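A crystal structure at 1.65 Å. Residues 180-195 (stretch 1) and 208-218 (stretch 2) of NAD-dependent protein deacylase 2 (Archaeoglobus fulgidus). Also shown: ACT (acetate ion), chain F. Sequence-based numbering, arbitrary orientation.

Stretch 1 (180-195) EAKHCDAFMVVGSSLV
Stretch 2 208-218: KAGAKMIIVNA

Two neighbouring parallel strands, 186-190 and 212-217, make this contact, their axes 14° apart and 4.5 Å at closest approach. Register is one to one, Ala186 beside Lys212 through Val190 beside Val216, with Phe187 CA 5.1 Å from Met213 CA and Met188 CA 4.5 Å from Ile214 CA; 747 Å² is buried in total.

Stretch 2 enters from a helix. Ala209 points its CB toward the end of the other helix, 3.4 Å from Lys182 O, and a water donates to both Ala209 O (3.1 Å) and Cys184 O (3.0 Å), bridging the two backbones. Gly210 then closes a Schellman motif at phi/psi 95/12, where a CB would jam against the preceding carbonyl, so glycine fits. Ala211, extended at -69/148, is buried where the backbones come close, its CA 4.1 Å from Asp185 CA; its small CB sits 3.6 Å from Cys184 O and 3.8 Å from Cys184 SG (chi1 p).

Lys212 opens the ladder: its N donates to Asp185 O at 2.9 Å, and its O accepts from Phe187 N at 2.9 Å. Its m, m, m, t side chain starts on the face of Ala186, and its end leads away to remain exposed.

Met213, all m, lies on the opposite face with Phe187 (chi1 t). Its flexible end curls nearer, placing CE 3.8 Å from Phe187 CD2, while SD lies obliquely 5.5 Å from the ring centroid.

Ile214 is the most covered residue. Its N donates to Phe187 O (3.0 Å) and its O accepts from Val189 N (2.8 Å), with Met188 CA also 3.2 Å from Ile214 O. With chi1 m and chi2 t, its CG2 packs 3.8 Å from Met188 CG; Met188 extends t, t, p.

Ile215 (t, t) returns to the Met213 face. Its CG1 meets Val189 CG1 at 4.1 Å, and its CD1 reaches Leu194 CD1 at 4.3 Å, beyond the strand.

Val216 N donates to Val189 O (2.8 Å), and its O accepts from Gly191 N (3.0 Å). Val190 and Val216, both t, share the Ile214 face, Val190 CG2 lying 4.4 Å from Val216 CB; beta-branched residues suit this extended backbone.

Asn217 closes the contact. Its CB points sideways, but chi1 -91° and chi2 -37° bring the amide back, so ND2 donates to Ser192 O at 2.9 Å and OD1 lies 3.1 Å from Gly191 CA. Gly191, at 68/42, has the positive phi that favours glycine. Ser192 OG (chi1 t) accepts from Leu194 N at 3.2 Å.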

# COMPACT_ATOMS: atom_id res chain seq x y z
N GLU A 180 -3.20 13.35 -6.75
CA GLU A 180 -2.40 13.57 -5.54
C GLU A 180 -0.92 13.73 -5.88
O GLU A 180 -0.27 14.66 -5.40
CB GLU A 180 -2.60 12.42 -4.54
CG GLU A 180 -3.95 12.46 -3.83
CD GLU A 180 -4.13 13.71 -3.00
OE1 GLU A 180 -3.19 14.12 -2.31
OE2 GLU A 180 -5.24 14.29 -3.04
N ALA A 181 -0.39 12.83 -6.71
CA ALA A 181 1.02 12.90 -7.11
C ALA A 181 1.34 14.19 -7.85
O ALA A 181 2.38 14.80 -7.62
CB ALA A 181 1.39 11.69 -7.96
N LYS A 182 0.43 14.62 -8.73
CA LYS A 182 0.64 15.83 -9.54
C LYS A 182 0.61 17.12 -8.74
O LYS A 182 1.17 18.12 -9.19
CB LYS A 182 -0.42 15.92 -10.65
CG LYS A 182 -0.20 14.92 -11.76
CD LYS A 182 -1.38 14.85 -12.71
CE LYS A 182 -1.40 16.00 -13.70
NZ LYS A 182 -1.91 15.52 -15.02
N HIS A 183 -0.04 17.12 -7.58
CA HIS A 183 -0.28 18.35 -6.85
C HIS A 183 0.15 18.30 -5.39
O HIS A 183 -0.38 19.02 -4.55
CB HIS A 183 -1.75 18.75 -7.00
CG HIS A 183 -2.13 18.97 -8.43
ND1 HIS A 183 -2.93 18.10 -9.14
CD2 HIS A 183 -1.75 19.92 -9.31
CE1 HIS A 183 -3.05 18.53 -10.38
NE2 HIS A 183 -2.34 19.63 -10.52
N CYS A 184 1.16 17.48 -5.11
CA CYS A 184 1.77 17.43 -3.79
C CYS A 184 3.10 18.15 -3.86
O CYS A 184 3.69 18.27 -4.93
CB CYS A 184 1.97 15.98 -3.33
SG CYS A 184 3.21 15.04 -4.24
N ASP A 185 3.58 18.64 -2.72
CA ASP A 185 4.93 19.21 -2.66
C ASP A 185 5.90 18.34 -1.85
O ASP A 185 7.08 18.66 -1.75
CB ASP A 185 4.92 20.65 -2.14
CG ASP A 185 4.28 20.79 -0.78
OD1 ASP A 185 3.78 19.79 -0.21
OD2 ASP A 185 4.25 21.93 -0.27
N ALA A 186 5.39 17.24 -1.30
CA ALA A 186 6.22 16.23 -0.66
C ALA A 186 5.61 14.86 -0.91
O ALA A 186 4.41 14.68 -0.79
CB ALA A 186 6.33 16.50 0.83
N PHE A 187 6.46 13.89 -1.26
CA PHE A 187 6.01 12.55 -1.61
C PHE A 187 6.96 11.57 -0.94
O PHE A 187 8.15 11.55 -1.25
CB PHE A 187 6.01 12.38 -3.13
CG PHE A 187 5.25 11.17 -3.62
CD1 PHE A 187 3.96 11.31 -4.10
CD2 PHE A 187 5.84 9.91 -3.64
CE1 PHE A 187 3.26 10.21 -4.58
CE2 PHE A 187 5.15 8.81 -4.11
CZ PHE A 187 3.86 8.96 -4.58
N MET A 188 6.45 10.79 0.02
CA MET A 188 7.29 9.88 0.79
C MET A 188 6.91 8.43 0.51
O MET A 188 5.79 8.01 0.81
CB MET A 188 7.18 10.18 2.29
CG MET A 188 8.00 9.22 3.16
SD MET A 188 8.25 9.80 4.85
CE MET A 188 6.57 9.85 5.46
N VAL A 189 7.84 7.69 -0.08
CA VAL A 189 7.66 6.26 -0.32
C VAL A 189 8.13 5.50 0.91
O VAL A 189 9.22 5.78 1.44
CB VAL A 189 8.47 5.81 -1.56
CG1 VAL A 189 8.48 4.29 -1.69
CG2 VAL A 189 7.90 6.45 -2.82
N VAL A 190 7.32 4.55 1.38
CA VAL A 190 7.67 3.71 2.54
C VAL A 190 7.40 2.24 2.22
O VAL A 190 6.26 1.85 1.98
CB VAL A 190 6.89 4.10 3.81
CG1 VAL A 190 7.38 3.30 5.01
CG2 VAL A 190 7.00 5.60 4.08
N GLY A 191 8.44 1.42 2.24
CA GLY A 191 8.28 -0.02 2.08
C GLY A 191 7.83 -0.46 0.70
O GLY A 191 6.98 -1.34 0.59
N SER A 192 8.39 0.15 -0.34
CA SER A 192 8.15 -0.31 -1.72
C SER A 192 9.43 -0.27 -2.54
O SER A 192 10.20 0.68 -2.46
CB SER A 192 7.07 0.53 -2.40
OG SER A 192 6.87 0.09 -3.74
N SER A 193 9.64 -1.31 -3.36
CA SER A 193 10.79 -1.37 -4.26
C SER A 193 10.51 -0.69 -5.61
O SER A 193 11.40 -0.58 -6.45
CB SER A 193 11.25 -2.82 -4.46
OG SER A 193 10.16 -3.67 -4.76
N LEU A 194 9.26 -0.25 -5.82
CA LEU A 194 8.88 0.51 -7.01
C LEU A 194 9.13 -0.27 -8.30
O LEU A 194 9.65 0.27 -9.28
CB LEU A 194 9.56 1.89 -7.02
CG LEU A 194 9.27 2.73 -5.77
CD1 LEU A 194 10.08 4.01 -5.76
CD2 LEU A 194 7.78 3.03 -5.66
N VAL A 195 8.72 -1.53 -8.29
CA VAL A 195 8.82 -2.41 -9.46
C VAL A 195 7.45 -2.87 -9.97
O VAL A 195 7.39 -3.63 -10.94
CB VAL A 195 9.71 -3.65 -9.15
CG1 VAL A 195 11.14 -3.22 -8.89
CG2 VAL A 195 9.16 -4.47 -7.99
N LYS A 208 8.34 14.80 -11.28
CA LYS A 208 8.18 15.71 -12.42
C LYS A 208 7.42 16.98 -12.03
O LYS A 208 7.70 18.07 -12.55
CB LYS A 208 7.46 15.00 -13.57
CG LYS A 208 7.10 15.91 -14.75
CD LYS A 208 6.25 15.20 -15.79
CE LYS A 208 7.07 14.31 -16.70
NZ LYS A 208 6.29 13.88 -17.90
N ALA A 209 6.48 16.84 -11.10
CA ALA A 209 5.67 17.96 -10.61
C ALA A 209 6.40 18.87 -9.61
O ALA A 209 5.85 19.89 -9.19
CB ALA A 209 4.38 17.44 -10.01
N GLY A 210 7.62 18.49 -9.22
CA GLY A 210 8.46 19.32 -8.36
C GLY A 210 8.38 19.02 -6.88
O GLY A 210 8.88 19.79 -6.06
N ALA A 211 7.77 17.89 -6.52
CA ALA A 211 7.67 17.50 -5.12
C ALA A 211 9.03 17.10 -4.56
O ALA A 211 9.88 16.57 -5.28
CB ALA A 211 6.69 16.34 -4.96
N LYS A 212 9.23 17.36 -3.28
CA LYS A 212 10.40 16.85 -2.57
C LYS A 212 10.17 15.38 -2.30
O LYS A 212 9.11 14.99 -1.80
CB LYS A 212 10.61 17.61 -1.27
CG LYS A 212 10.82 19.11 -1.44
CD LYS A 212 12.01 19.45 -2.32
CE LYS A 212 13.32 18.96 -1.72
NZ LYS A 212 14.50 19.56 -2.41
N MET A 213 11.16 14.56 -2.63
CA MET A 213 11.00 13.11 -2.66
C MET A 213 11.76 12.44 -1.52
O MET A 213 12.98 12.62 -1.39
CB MET A 213 11.50 12.57 -4.00
CG MET A 213 10.84 13.17 -5.23
SD MET A 213 9.06 12.90 -5.36
CE MET A 213 9.00 11.11 -5.38
N ILE A 214 11.05 11.66 -0.72
CA ILE A 214 11.62 10.93 0.42
C ILE A 214 11.35 9.44 0.23
O ILE A 214 10.26 9.05 -0.17
CB ILE A 214 10.98 11.38 1.75
CG1 ILE A 214 11.16 12.89 1.97
CG2 ILE A 214 11.57 10.60 2.93
CD1 ILE A 214 10.18 13.48 2.96
N ILE A 215 12.35 8.60 0.52
CA ILE A 215 12.14 7.15 0.50
C ILE A 215 12.66 6.52 1.79
O ILE A 215 13.74 6.87 2.27
CB ILE A 215 12.76 6.49 -0.77
CG1 ILE A 215 12.38 5.01 -0.85
CG2 ILE A 215 14.27 6.67 -0.83
CD1 ILE A 215 12.51 4.45 -2.25
N VAL A 216 11.87 5.61 2.34
CA VAL A 216 12.22 4.86 3.54
C VAL A 216 12.03 3.38 3.23
O VAL A 216 10.91 2.94 2.95
CB VAL A 216 11.32 5.24 4.74
CG1 VAL A 216 11.68 4.42 5.97
CG2 VAL A 216 11.42 6.73 5.03
N ASN A 217 13.12 2.62 3.27
CA ASN A 217 13.11 1.20 2.93
C ASN A 217 14.17 0.45 3.72
O ASN A 217 15.16 1.04 4.14
CB ASN A 217 13.40 1.00 1.44
CG ASN A 217 12.15 0.97 0.58
OD1 ASN A 217 11.12 0.43 0.98
ND2 ASN A 217 12.26 1.50 -0.63
N ALA A 218 13.96 -0.85 3.88
CA ALA A 218 14.97 -1.72 4.50
C ALA A 218 16.19 -1.89 3.59
O ALA A 218 17.31 -2.09 4.08
CB ALA A 218 14.37 -3.07 4.83
C ACT F . 7.30 -4.04 -2.57
O ACT F . 8.00 -3.62 -3.51
OXT ACT F . 6.07 -3.83 -2.53
CH3 ACT F . 7.96 -4.80 -1.46
O HOH W 1 5.30 20.42 -6.17